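Local atomic coordinates of probable starch synthase 4, chloroplastic/amyloplastic (Arabidopsis thaliana, PDB entry 6GNE), a protein that belongs to the starch synthase family and has the two-domain GT-B glycosyltransferase fold, seen here with ADP and glycan ligands bound. Residues G87-E90 / H95-E98. Numbering follows the deposited sequence.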
loop_
_atom_site.group_PDB
_atom_site.type_symbol
_atom_site.label_atom_id
_atom_site.label_comp_id
_atom_site.label_asym_id
_atom_site.label_seq_id
_atom_site.Cartn_x
_atom_site.Cartn_y
_atom_site.Cartn_z
ATOM N N GLY A 87 -6.124 21.367 3.674
ATOM C CA GLY A 87 -4.704 21.482 3.847
ATOM C C GLY A 87 -4.033 20.989 2.606
ATOM O O GLY A 87 -4.682 20.455 1.710
ATOM N N THR A 88 -2.731 21.160 2.548
ATOM C CA THR A 88 -1.974 20.740 1.386
ATOM C C THR A 88 -0.926 19.768 1.877
ATOM O O THR A 88 -0.176 20.064 2.810
ATOM C CB THR A 88 -1.362 21.939 0.672
ATOM O OG1 THR A 88 -2.421 22.838 0.285
ATOM C CG2 THR A 88 -0.621 21.503 -0.577
ATOM N N VAL A 89 -0.951 18.574 1.286
ATOM C CA VAL A 89 -0.082 17.491 1.676
ATOM C C VAL A 89 0.708 17.121 0.431
ATOM O O VAL A 89 0.170 16.561 -0.548
ATOM C CB VAL A 89 -0.868 16.272 2.196
ATOM C CG1 VAL A 89 0.089 15.149 2.590
ATOM C CG2 VAL A 89 -1.761 16.677 3.363
ATOM N N GLU A 90 1.983 17.486 0.484
ATOM C CA GLU A 90 2.931 17.333 -0.601
ATOM C C GLU A 90 2.432 17.804 -1.962
ATOM O O GLU A 90 2.486 17.086 -2.967
ATOM C CB GLU A 90 3.518 15.917 -0.557
ATOM C CG GLU A 90 4.692 15.901 0.455
ATOM C CD GLU A 90 5.185 14.521 0.816
ATOM O OE1 GLU A 90 5.012 13.609 -0.027
ATOM O OE2 GLU A 90 5.727 14.390 1.948
ATOM N N HIS A 95 -9.050 17.406 1.658
ATOM C CA HIS A 95 -10.214 17.725 2.472
ATOM C C HIS A 95 -10.307 16.633 3.520
ATOM O O HIS A 95 -10.450 15.469 3.186
ATOM C CB HIS A 95 -11.499 17.769 1.619
ATOM C CG HIS A 95 -11.633 19.020 0.805
ATOM N ND1 HIS A 95 -11.096 19.143 -0.463
ATOM C CD2 HIS A 95 -12.210 20.218 1.094
ATOM C CE1 HIS A 95 -11.351 20.359 -0.922
ATOM N NE2 HIS A 95 -12.014 21.033 0.005
ATOM N N PHE A 96 -10.195 17.013 4.787
ATOM C CA PHE A 96 -10.327 16.090 5.909
ATOM C C PHE A 96 -11.701 16.255 6.536
ATOM O O PHE A 96 -12.082 17.358 6.925
ATOM C CB PHE A 96 -9.281 16.380 6.981
ATOM C CG PHE A 96 -7.863 16.425 6.496
ATOM C CD1 PHE A 96 -7.314 17.606 6.045
ATOM C CD2 PHE A 96 -7.070 15.299 6.545
ATOM C CE1 PHE A 96 -6.003 17.657 5.633
ATOM C CE2 PHE A 96 -5.747 15.336 6.131
ATOM C CZ PHE A 96 -5.224 16.517 5.660
ATOM N N ILE A 97 -12.457 15.172 6.642
ATOM C CA ILE A 97 -13.806 15.228 7.208
ATOM C C ILE A 97 -13.731 14.884 8.689
ATOM O O ILE A 97 -13.253 13.813 9.054
ATOM C CB ILE A 97 -14.760 14.278 6.454
ATOM C CG1 ILE A 97 -14.775 14.621 4.948
ATOM C CG2 ILE A 97 -16.165 14.365 6.990
ATOM C CD1 ILE A 97 -15.785 13.804 4.147
ATOM N N GLU A 98 -14.185 15.804 9.534
ATOM C CA GLU A 98 -14.320 15.569 10.980
ATOM C C GLU A 98 -15.801 15.412 11.386
ATOM O O GLU A 98 -16.489 16.410 11.562
ATOM C CB GLU A 98 -13.663 16.702 11.762
ATOM C CG GLU A 98 -13.461 16.374 13.218
ATOM C CD GLU A 98 -12.814 17.473 14.035
ATOM O OE1 GLU A 98 -12.617 18.654 13.599
ATOM O OE2 GLU A 98 -12.540 17.109 15.188
#
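Phe96 holds CG anti to its carbonyl carbon (chi1 -53°), and Val89 places CG2 anti to its own carbonyl carbon, beside the backbone N. These torsions bring the far end of the phenyl ring and one valine methyl together. Val89 CG2 lies 4.2 Å from Phe96 CZ, at the rim of the ring and near its plane. The ring therefore meets the methyl with its edge, not its face. A second rim atom, Phe96 CE1, sits 4.2 Å from Gly87 N. Gly87 has no side chain, and the ring edge lies next to its backbone.

The segments 87-90 and 95-98 belong to the antiparallel hairpin of strands 78-89 and 92-100, both within the starch synthase catalytic family region of this GT-B protein. Gly87 is backbone hydrogen-bonded to Val94 and Phe96 to Trp85. Gly87 and Phe96 are thus diagonal neighbours across the hairpin, and Val89 lies two residues further along its strand. Phe96 also touches Leu50 of strand 45-51, which runs parallel to strand 92-100. Val89 packs further on Met19 and Pro21.

The three touching residues are buried, and the two segments together bury 107 Å². With a single methyl at the ring edge, the contact offers modest dispersion and hydrophobic burial and has little directional preference. The neighbouring backbone hydrogen bonds supply the directional pairing of the hairpin.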